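Long-range contacts in D-galactonate dehydratase family member RspA (Pantoea ananatis, PDB 3T6C), which catalyses, at a low rate in vitro, the magnesium-dependent dehydration of D-gluconate to 2-dehydro-3-deoxy-D-gluconate, with no significant role in D-gluconate degradation suggested in vivo: residues 149-154 with 174-179; 155-160 with 230-235; 242-247 with 267-272. All coordinates share one frame; numbering follows the deposited sequence. Where two conformers were deposited one is given.

Interaction 1: residues 149-154 with 174-179; sequences VHTDGA and IRCQMG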
loop_
_atom_site.group_PDB
_atom_site.type_symbol
_atom_site.label_atom_id
_atom_site.label_comp_id
_atom_site.label_asym_id
_atom_site.label_seq_id
_atom_site.Cartn_x
_atom_site.Cartn_y
_atom_site.Cartn_z
ATOM N N VAL A 149 0.146 -24.431 -31.963
ATOM C CA VAL A 149 -0.897 -25.318 -32.382
ATOM C C VAL A 149 -1.282 -26.214 -31.211
ATOM O O VAL A 149 -0.569 -26.303 -30.210
ATOM C CB VAL A 149 -0.464 -26.181 -33.573
ATOM C CG1 VAL A 149 -0.423 -25.325 -34.858
ATOM C CG2 VAL A 149 0.866 -26.907 -33.292
ATOM N N HIS A 150 -2.428 -26.860 -31.343
ATOM C CA HIS A 150 -2.969 -27.745 -30.286
ATOM C C HIS A 150 -2.595 -29.202 -30.495
ATOM O O HIS A 150 -2.826 -29.761 -31.585
ATOM C CB HIS A 150 -4.502 -27.686 -30.321
ATOM C CG HIS A 150 -5.089 -26.339 -29.987
ATOM N ND1 HIS A 150 -6.457 -26.140 -29.923
ATOM C CD2 HIS A 150 -4.521 -25.138 -29.712
ATOM C CE1 HIS A 150 -6.701 -24.884 -29.588
ATOM N NE2 HIS A 150 -5.548 -24.248 -29.481
ATOM N N THR A 151 -2.008 -29.803 -29.469
ATOM C CA THR A 151 -1.878 -31.256 -29.378
ATOM C C THR A 151 -2.641 -31.774 -28.163
ATOM O O THR A 151 -2.774 -31.082 -27.110
ATOM C CB THR A 151 -0.430 -31.774 -29.292
ATOM O OG1 THR A 151 0.158 -31.335 -28.086
ATOM C CG2 THR A 151 0.404 -31.324 -30.435
ATOM N N ASP A 152 -3.142 -33.008 -28.291
ATOM C CA ASP A 152 -3.936 -33.568 -27.223
ATOM C C ASP A 152 -3.740 -35.079 -27.338
ATOM O O ASP A 152 -3.061 -35.582 -28.269
ATOM C CB ASP A 152 -5.381 -33.191 -27.479
ATOM C CG ASP A 152 -6.193 -33.015 -26.213
ATOM O OD1 ASP A 152 -6.237 -33.960 -25.382
ATOM O OD2 ASP A 152 -6.809 -31.923 -26.060
ATOM N N GLY A 153 -4.389 -35.793 -26.440
ATOM C CA GLY A 153 -4.290 -37.228 -26.428
ATOM C C GLY A 153 -4.831 -37.769 -25.142
ATOM O O GLY A 153 -5.005 -37.061 -24.138
ATOM N N ALA A 154 -5.067 -39.072 -25.141
ATOM C CA ALA A 154 -5.699 -39.669 -23.996
ATOM C C ALA A 154 -4.700 -39.930 -22.850
ATOM O O ALA A 154 -5.085 -40.054 -21.687
ATOM C CB ALA A 154 -6.368 -40.963 -24.425
ATOM N N ILE A 174 3.934 -25.351 -29.039
ATOM C CA ILE A 174 2.905 -26.397 -29.020
ATOM C C ILE A 174 2.158 -26.395 -27.699
ATOM O O ILE A 174 2.802 -26.503 -26.623
ATOM C CB ILE A 174 3.560 -27.764 -29.254
ATOM C CG1 ILE A 174 4.246 -27.739 -30.641
ATOM C CG2 ILE A 174 2.474 -28.860 -29.259
ATOM C CD1 ILE A 174 5.178 -28.884 -30.830
ATOM N N ARG A 175 0.823 -26.264 -27.760
ATOM C CA ARG A 175 0.005 -26.396 -26.544
ATOM C C ARG A 175 -0.281 -27.880 -26.325
ATOM O O ARG A 175 -0.716 -28.557 -27.260
ATOM C CB ARG A 175 -1.308 -25.660 -26.707
ATOM C CG ARG A 175 -2.093 -25.634 -25.392
ATOM C CD ARG A 175 -3.453 -24.987 -25.590
ATOM N NE ARG A 175 -4.411 -25.962 -26.111
ATOM C CZ ARG A 175 -5.712 -25.720 -26.102
ATOM N NH1 ARG A 175 -6.151 -24.565 -25.650
ATOM N NH2 ARG A 175 -6.598 -26.648 -26.484
ATOM N N CYS A 176 -0.085 -28.364 -25.113
ATOM C CA CYS A 176 -0.271 -29.807 -24.775
ATOM C C CYS A 176 -1.319 -29.957 -23.694
ATOM O O CYS A 176 -1.154 -29.411 -22.598
ATOM C CB CYS A 176 1.047 -30.434 -24.277
ATOM S SG CYS A 176 2.330 -30.349 -25.587
ATOM N N GLN A 177 -2.415 -30.662 -24.027
ATOM C CA GLN A 177 -3.476 -31.006 -23.099
ATOM C C GLN A 177 -3.569 -32.525 -23.087
ATOM O O GLN A 177 -3.153 -33.194 -24.067
ATOM C CB GLN A 177 -4.812 -30.424 -23.597
ATOM C CG GLN A 177 -4.827 -28.936 -23.944
ATOM C CD GLN A 177 -4.644 -27.994 -22.759
ATOM O OE1 GLN A 177 -3.750 -27.144 -22.786
ATOM N NE2 GLN A 177 -5.525 -28.098 -21.758
ATOM N N MET A 178 -4.151 -33.081 -22.038
ATOM C CA MET A 178 -4.400 -34.515 -22.070
ATOM C C MET A 178 -5.851 -34.628 -21.703
ATOM O O MET A 178 -6.211 -34.474 -20.542
ATOM C CB MET A 178 -3.465 -35.182 -21.048
ATOM C CG MET A 178 -3.502 -36.691 -21.074
ATOM S SD MET A 178 -2.189 -37.345 -19.962
ATOM C CE MET A 178 -2.759 -36.754 -18.368
ATOM N N GLY A 179 -6.695 -34.954 -22.688
ATOM C CA GLY A 179 -8.152 -34.807 -22.492
ATOM C C GLY A 179 -8.669 -33.362 -22.527
ATOM O O GLY A 179 -9.611 -32.983 -21.787
HETATM O O HOH W 1 -3.867 -28.615 -27.181
HETATM O O HOH W 2 -6.414 -29.596 -27.228
#
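V149 O receives the backbone N of R175 at 2.8 Å, the first rung between two parallel neighbours, strands 145-151 and 173-176, in the barrel domain of this enolase-superfamily enzyme; helix 156-168 makes the crossover of the beta-alpha-beta unit. On the face of the sheet that carries the substrate site, the imidazole of H150 and the guanidinium of R175 lie flat on each other, planes only 9° apart and centres 3.7 Å apart. H150 NE2 bonds to E375, R175 NH1 to Y181, and both side chains touch the bound D-gluconate, so the stack joins two pocket groups that are also held from outside. The R175 chain reaches this place by starting extended, CG opposite the backbone N, and then bending at chi3 (83°). T151 turns to the other face, against helix 156-168. Its N and its OG1 both bond to R175 O, OG1 at 3.0 Å, while its CG2 presses against I174 CG2 at 3.4 Å, tighter than usual for two carbons. T151 O accepts from Q177 N and from a water that also takes R175 NE. Past the strand end D152 reaches back to strand 173-176 through a second water, OD2 to R175 NH2; this water lies, like the first, at the edge of the guanidinium. D152 OD1 accepts from G153 N and from M180 N. G153 O and D152 OD1 each receive a weak bond from G179 N, the former at 3.1 Å. A154 ends the contact, its O lying 3.8 Å from M178 CG.

Interaction 2: residues 155-160 with 230-235; sequences DEVEVE and FDHLRN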
loop_
_atom_site.group_PDB
_atom_site.type_symbol
_atom_site.label_atom_id
_atom_site.label_comp_id
_atom_site.label_asym_id
_atom_site.label_seq_id
_atom_site.Cartn_x
_atom_site.Cartn_y
_atom_site.Cartn_z
ATOM N N ASP A 155 -3.412 -40.063 -23.185
ATOM C CA ASP A 155 -2.386 -40.341 -22.187
ATOM C C ASP A 155 -1.078 -39.636 -22.584
ATOM O O ASP A 155 -1.020 -38.998 -23.658
ATOM C CB ASP A 155 -2.210 -41.859 -21.934
ATOM C CG ASP A 155 -1.716 -42.604 -23.126
ATOM O OD1 ASP A 155 -1.082 -42.015 -24.002
ATOM O OD2 ASP A 155 -1.937 -43.836 -23.193
ATOM N N GLU A 156 -0.039 -39.737 -21.751
ATOM C CA GLU A 156 1.181 -38.966 -21.995
ATOM C C GLU A 156 1.862 -39.386 -23.296
ATOM O O GLU A 156 2.458 -38.550 -23.978
ATOM C CB GLU A 156 2.143 -39.136 -20.814
ATOM C CG GLU A 156 1.436 -38.754 -19.551
ATOM C CD GLU A 156 2.203 -39.078 -18.318
ATOM O OE1 GLU A 156 1.680 -38.712 -17.234
ATOM O OE2 GLU A 156 3.315 -39.682 -18.441
ATOM N N VAL A 157 1.759 -40.653 -23.654
ATOM C CA VAL A 157 2.399 -41.125 -24.898
ATOM C C VAL A 157 1.667 -40.598 -26.137
ATOM O O VAL A 157 2.286 -40.173 -27.099
ATOM C CB VAL A 157 2.508 -42.664 -24.914
ATOM C CG1 VAL A 157 2.987 -43.138 -26.298
ATOM C CG2 VAL A 157 3.511 -43.104 -23.851
ATOM N N GLU A 158 0.338 -40.573 -26.107
ATOM C CA GLU A 158 -0.390 -40.029 -27.250
ATOM C C GLU A 158 -0.075 -38.551 -27.389
ATOM O O GLU A 158 0.046 -38.054 -28.501
ATOM C CB GLU A 158 -1.901 -40.215 -27.080
ATOM C CG GLU A 158 -2.294 -41.680 -27.204
ATOM C CD GLU A 158 -3.802 -41.857 -27.337
ATOM O OE1 GLU A 158 -4.561 -40.855 -27.315
ATOM O OE2 GLU A 158 -4.224 -43.026 -27.477
ATOM N N VAL A 159 -0.011 -37.834 -26.263
ATOM C CA VAL A 159 0.305 -36.390 -26.341
ATOM C C VAL A 159 1.718 -36.209 -26.925
ATOM O O VAL A 159 1.963 -35.365 -27.823
ATOM C CB VAL A 159 0.179 -35.694 -24.961
ATOM C CG1 VAL A 159 0.549 -34.189 -25.068
ATOM C CG2 VAL A 159 -1.239 -35.809 -24.470
ATOM N N GLU A 160 2.641 -37.041 -26.449
ATOM C CA GLU A 160 4.011 -37.003 -26.959
ATOM C C GLU A 160 4.042 -37.242 -28.455
ATOM O O GLU A 160 4.720 -36.521 -29.199
ATOM C CB GLU A 160 4.866 -38.057 -26.241
ATOM C CG GLU A 160 6.286 -38.225 -26.821
ATOM C CD GLU A 160 6.927 -39.552 -26.444
ATOM O OE1 GLU A 160 6.452 -40.245 -25.510
ATOM O OE2 GLU A 160 7.985 -39.897 -27.056
ATOM N N PHE A 230 4.052 -32.837 -18.201
ATOM C CA PHE A 230 5.158 -32.018 -18.664
ATOM C C PHE A 230 6.527 -32.566 -18.351
ATOM O O PHE A 230 7.451 -32.393 -19.157
ATOM C CB PHE A 230 4.973 -30.522 -18.339
ATOM C CG PHE A 230 3.910 -29.904 -19.195
ATOM C CD1 PHE A 230 4.238 -29.427 -20.442
ATOM C CD2 PHE A 230 2.575 -29.909 -18.800
ATOM C CE1 PHE A 230 3.268 -28.965 -21.299
ATOM C CE2 PHE A 230 1.585 -29.417 -19.646
ATOM C CZ PHE A 230 1.942 -28.932 -20.903
ATOM N N ASP A 231 6.637 -33.301 -17.244
ATOM C CA ASP A 231 7.902 -34.030 -16.997
ATOM C C ASP A 231 8.166 -35.033 -18.124
ATOM O O ASP A 231 9.303 -35.122 -18.649
ATOM C CB ASP A 231 7.784 -34.738 -15.656
ATOM C CG ASP A 231 9.091 -35.355 -15.190
ATOM O OD1 ASP A 231 10.045 -34.624 -14.898
ATOM O OD2 ASP A 231 9.158 -36.580 -15.116
ATOM N N HIS A 232 7.129 -35.763 -18.535
ATOM C CA HIS A 232 7.292 -36.783 -19.570
ATOM C C HIS A 232 7.637 -36.096 -20.869
ATOM O O HIS A 232 8.542 -36.546 -21.590
ATOM C CB HIS A 232 5.985 -37.566 -19.741
ATOM C CG HIS A 232 6.013 -38.488 -20.917
ATOM N ND1 HIS A 232 6.634 -39.714 -20.860
ATOM C CD2 HIS A 232 5.514 -38.369 -22.176
ATOM C CE1 HIS A 232 6.504 -40.330 -22.026
ATOM N NE2 HIS A 232 5.844 -39.531 -22.844
ATOM N N LEU A 233 6.938 -35.013 -21.196
ATOM C CA LEU A 233 7.185 -34.334 -22.472
ATOM C C LEU A 233 8.584 -33.755 -22.536
ATOM O O LEU A 233 9.222 -33.847 -23.550
ATOM C CB LEU A 233 6.140 -33.240 -22.726
ATOM C CG LEU A 233 4.710 -33.763 -22.941
ATOM C CD1 LEU A 233 3.778 -32.553 -22.983
ATOM C CD2 LEU A 233 4.570 -34.617 -24.231
ATOM N N ARG A 234 9.076 -33.171 -21.441
ATOM C CA ARG A 234 10.439 -32.652 -21.452
ATOM C C ARG A 234 11.456 -33.782 -21.561
ATOM O O ARG A 234 12.470 -33.641 -22.242
ATOM C CB ARG A 234 10.705 -31.789 -20.222
ATOM C CG ARG A 234 9.966 -30.453 -20.279
ATOM C CD ARG A 234 10.466 -29.655 -21.523
ATOM N NE ARG A 234 10.002 -28.267 -21.519
ATOM C CZ ARG A 234 9.882 -27.480 -22.578
ATOM N NH1 ARG A 234 10.227 -27.893 -23.807
ATOM N NH2 ARG A 234 9.469 -26.240 -22.402
ATOM N N ASN A 235 11.180 -34.913 -20.907
ATOM C CA ASN A 235 12.075 -36.066 -20.960
ATOM C C ASN A 235 12.212 -36.586 -22.385
ATOM O O ASN A 235 13.308 -36.971 -22.817
ATOM C CB ASN A 235 11.542 -37.168 -20.046
ATOM C CG ASN A 235 12.457 -38.395 -19.999
ATOM O OD1 ASN A 235 13.681 -38.272 -20.081
ATOM N ND2 ASN A 235 11.868 -39.570 -19.856
#
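The opening turn of helix 156-168, which D155 starts as its N-cap by accepting from E158 N, runs beside helix 219-237, the two short axes inclined at 45° and 9.9 Å apart at their closest. E156 comes opposite H232 and E160 opposite L233, one helical turn of the first segment against two consecutive residues of the second.

H232 carries the polar part of the contact. With CG opposite its backbone N (chi1 172°), the ring extends across to the other helix, with E156 over one face and E160 at its edge. E156 CB makes a CH-pi contact with that face, 4.1 Å from the centroid of the H232 ring, and E156 OE2 lies 3.6 Å from H232 CB. H232 NE2 donates to E160 OE1 at 2.8 Å, the acceptor somewhat out of the ring plane. This bond is bent, 142° at the hydrogen, and the ring meets OE1 from above the carboxylate plane. E160 OE2 has its own partner, R164 one turn further along the same helix.

Next to this pair L233 pushes CD2 against the backbone of the first helix, 3.7 Å from E160 CA, and also touches V159 CG1. V159 and L233 both pack on C176 of strand 173-176, so the apolar layer continues from the helix pair to the barrel wall.

The two helices are thus joined by a single direct hydrogen bond backed by apolar packing. With R164 on its other oxygen and H232 on the first, the E160 carboxylate would be expected to stay ionised, and the carboxylates of E160 and E156 would tend to stabilise a protonated H232.

Interaction 3: residues 242-247 with 267-272; sequences ELLHDA and QLFFLE. With MG (magnesium ion), chain C; GCO (D-gluconic acid), chain D.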
loop_
_atom_site.group_PDB
_atom_site.type_symbol
_atom_site.label_atom_id
_atom_site.label_comp_id
_atom_site.label_asym_id
_atom_site.label_seq_id
_atom_site.Cartn_x
_atom_site.Cartn_y
_atom_site.Cartn_z
ATOM N N GLU A 242 8.995 -24.931 -27.517
ATOM C CA GLU A 242 8.188 -24.224 -26.506
ATOM C C GLU A 242 6.861 -24.925 -26.284
ATOM O O GLU A 242 6.191 -25.280 -27.264
ATOM C CB GLU A 242 7.907 -22.786 -26.999
ATOM C CG GLU A 242 9.220 -21.988 -27.213
ATOM C CD GLU A 242 9.978 -21.749 -25.924
ATOM O OE1 GLU A 242 9.311 -21.550 -24.880
ATOM O OE2 GLU A 242 11.238 -21.756 -25.911
ATOM N N LEU A 243 6.494 -25.127 -25.019
ATOM C CA LEU A 243 5.308 -25.914 -24.690
ATOM C C LEU A 243 4.368 -25.034 -23.858
ATOM O O LEU A 243 4.802 -24.238 -23.023
ATOM C CB LEU A 243 5.707 -27.138 -23.856
ATOM C CG LEU A 243 6.614 -28.193 -24.582
ATOM C CD1 LEU A 243 6.882 -29.368 -23.606
ATOM C CD2 LEU A 243 6.058 -28.692 -25.893
ATOM N N LEU A 244 3.078 -25.150 -24.112
ATOM C CA LEU A 244 2.042 -24.289 -23.498
ATOM C C LEU A 244 0.981 -25.185 -22.877
ATOM O O LEU A 244 0.822 -26.336 -23.279
ATOM C CB LEU A 244 1.358 -23.422 -24.582
ATOM C CG LEU A 244 2.192 -22.339 -25.267
ATOM C CD1 LEU A 244 3.301 -22.884 -26.221
ATOM C CD2 LEU A 244 1.280 -21.414 -25.991
ATOM N N HIS A 245 0.269 -24.676 -21.860
ATOM C CA HIS A 245 -0.841 -25.443 -21.287
ATOM C C HIS A 245 -1.966 -24.479 -20.924
ATOM O O HIS A 245 -1.694 -23.371 -20.442
ATOM C CB HIS A 245 -0.421 -26.264 -20.033
ATOM C CG HIS A 245 -1.545 -27.099 -19.490
ATOM N ND1 HIS A 245 -2.055 -28.198 -20.168
ATOM C CD2 HIS A 245 -2.324 -26.927 -18.395
ATOM C CE1 HIS A 245 -3.080 -28.688 -19.470
ATOM N NE2 HIS A 245 -3.266 -27.933 -18.403
ATOM N N ASP A 246 -3.210 -24.908 -21.149
ATOM C CA ASP A 246 -4.381 -24.077 -20.835
ATOM C C ASP A 246 -5.165 -24.708 -19.681
ATOM O O ASP A 246 -5.785 -25.803 -19.848
ATOM C CB ASP A 246 -5.257 -24.007 -22.111
ATOM C CG ASP A 246 -6.398 -22.984 -22.022
ATOM O OD1 ASP A 246 -6.718 -22.464 -20.926
ATOM O OD2 ASP A 246 -6.986 -22.681 -23.099
ATOM N N ALA A 247 -5.143 -24.055 -18.512
ATOM C CA ALA A 247 -5.900 -24.574 -17.353
ATOM C C ALA A 247 -7.389 -24.288 -17.505
ATOM O O ALA A 247 -8.186 -24.930 -16.851
ATOM C CB ALA A 247 -5.381 -23.933 -16.105
ATOM N N GLN A 267 9.531 -25.155 -17.604
ATOM C CA GLN A 267 9.729 -23.911 -18.370
ATOM C C GLN A 267 8.722 -23.781 -19.516
ATOM O O GLN A 267 9.066 -23.702 -20.701
ATOM C CB GLN A 267 11.172 -23.778 -18.852
ATOM C CG GLN A 267 12.121 -23.537 -17.679
ATOM C CD GLN A 267 13.550 -23.592 -18.131
ATOM O OE1 GLN A 267 14.101 -22.587 -18.582
ATOM N NE2 GLN A 267 14.143 -24.776 -18.072
ATOM N N LEU A 268 7.446 -23.690 -19.147
ATOM C CA LEU A 268 6.413 -23.505 -20.151
ATOM C C LEU A 268 6.500 -22.107 -20.745
ATOM O O LEU A 268 6.848 -21.131 -20.046
ATOM C CB LEU A 268 5.017 -23.689 -19.538
ATOM C CG LEU A 268 4.552 -25.165 -19.548
ATOM C CD1 LEU A 268 5.455 -26.085 -18.738
ATOM C CD2 LEU A 268 3.151 -25.211 -19.002
ATOM N N PHE A 269 6.126 -21.993 -22.021
ATOM C CA PHE A 269 6.059 -20.692 -22.661
ATOM C C PHE A 269 4.968 -19.860 -21.964
ATOM O O PHE A 269 5.172 -18.664 -21.680
ATOM C CB PHE A 269 5.796 -20.861 -24.178
ATOM C CG PHE A 269 5.741 -19.570 -24.925
ATOM C CD1 PHE A 269 6.908 -18.972 -25.356
ATOM C CD2 PHE A 269 4.512 -19.010 -25.281
ATOM C CE1 PHE A 269 6.893 -17.769 -26.079
ATOM C CE2 PHE A 269 4.499 -17.777 -25.999
ATOM C CZ PHE A 269 5.688 -17.179 -26.376
ATOM N N PHE A 270 3.813 -20.472 -21.726
ATOM C CA PHE A 270 2.872 -19.898 -20.768
ATOM C C PHE A 270 1.909 -20.936 -20.229
ATOM O O PHE A 270 1.705 -21.963 -20.872
ATOM C CB PHE A 270 2.177 -18.612 -21.278
ATOM C CG PHE A 270 1.215 -18.746 -22.487
ATOM C CD1 PHE A 270 0.109 -19.585 -22.512
ATOM C CD2 PHE A 270 1.395 -17.897 -23.592
ATOM C CE1 PHE A 270 -0.822 -19.605 -23.596
ATOM C CE2 PHE A 270 0.486 -17.919 -24.683
ATOM C CZ PHE A 270 -0.615 -18.767 -24.693
ATOM N N LEU A 271 1.359 -20.653 -19.054
ATOM C CA LEU A 271 0.186 -21.351 -18.464
ATOM C C LEU A 271 -0.988 -20.397 -18.628
ATOM O O LEU A 271 -0.922 -19.230 -18.147
ATOM C CB LEU A 271 0.437 -21.643 -16.986
ATOM C CG LEU A 271 -0.756 -22.226 -16.233
ATOM C CD1 LEU A 271 -1.131 -23.625 -16.842
ATOM C CD2 LEU A 271 -0.403 -22.320 -14.753
ATOM N N GLU A 272 -2.034 -20.874 -19.296
ATOM C CA GLU A 272 -3.134 -19.986 -19.700
ATOM C C GLU A 272 -4.365 -20.170 -18.779
ATOM O O GLU A 272 -4.695 -21.296 -18.313
ATOM C CB GLU A 272 -3.500 -20.284 -21.157
ATOM C CG GLU A 272 -4.702 -19.540 -21.734
ATOM C CD GLU A 272 -5.056 -20.118 -23.079
ATOM O OE1 GLU A 272 -4.182 -20.812 -23.689
ATOM O OE2 GLU A 272 -6.172 -19.810 -23.568
HETATM MG MG MG C . -7.861 -20.957 -23.764
HETATM C C1 GCO D . -8.494 -21.575 -26.548
HETATM C C2 GCO D . -9.828 -21.511 -25.905
HETATM C C3 GCO D . -10.944 -22.180 -26.684
HETATM C C4 GCO D . -12.295 -21.824 -26.099
HETATM C C5 GCO D . -13.311 -21.679 -27.205
HETATM C C6 GCO D . -14.695 -21.298 -26.710
HETATM O O1A GCO D . -8.355 -21.705 -27.800
HETATM O O1B GCO D . -7.470 -21.342 -25.825
HETATM O O2 GCO D . -9.694 -21.824 -24.544
HETATM O O3 GCO D . -10.689 -23.535 -26.634
HETATM O O4 GCO D . -12.669 -22.863 -25.213
HETATM O O5 GCO D . -12.863 -20.715 -28.083
HETATM O O6 GCO D . -15.655 -21.120 -27.733
HETATM O O HOH W 3 8.521 -23.687 -23.331
HETATM O O HOH W 4 -8.591 -20.823 -21.804
#
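D246 OD2 and E272 OE2 each bind the magnesium ion at 2.0 Å. Its shell is completed by O1B and O2 of D-gluconate, a water, and E298. Shared coordination lets D246 OD2 and E272 OE2 approach to 3.0 Å, with the carboxylates stacked at 23°; the metal would offset their repulsion, and R319 also bonds to E272 OE2. D246 OD1 turns instead to the metal-bound water, which donates to it at 2.6 Å.

D246 and E272 are paired in register on parallel strands 242-246 and 270-272, both side chains on one face. E272 N bonds to H245 O, and A247 N to E272 O, both at 2.8 Å, fixing the backbone around the metal ligands. On the same face, further from the metal, L244 CD2 lies over the F270 ring, 3.7 Å from its centroid. On the opposite face the H245 imidazole, bonded to Y222 and C176 O, has L271 CD1 at its edge. Further back F269 N bonds to L243 O, and a water links E242 OE1, L243 N and Q267 O; E242 OE2 forms a salt bridge with K224 of the second subunit.

Acidic metal ligands at the C-terminal ends of successive barrel strands are the magnesium site characteristic of the mandelate racemase/muconate lactonizing enzyme family.

Interactions 1 and 3 lie in one barrel sheet, among strands that run parallel to each other, their centres 11 Å apart, because strands 173-176 and 242-246 are neighbours: four consecutive barrel strands, 145-151, 173-176, 242-246 and 270-272, are thereby tied together. C176 O to H245 ND1 and Q177 OE1 to D246 N join them directly. Interaction 2 packs outside this wall, 10 Å from interaction 1 and 14 Å from interaction 3, between the helices that precede strands 173-176 and 242-246; F230 reaches from it to both sheet contacts. Along the chain interactions 1 and 2 interleave, and both close before interaction 3 opens. Substrate-site and metal-binding residues sit at the strands' C-terminal ends, facing the barrel interior, while the helices cover the outside.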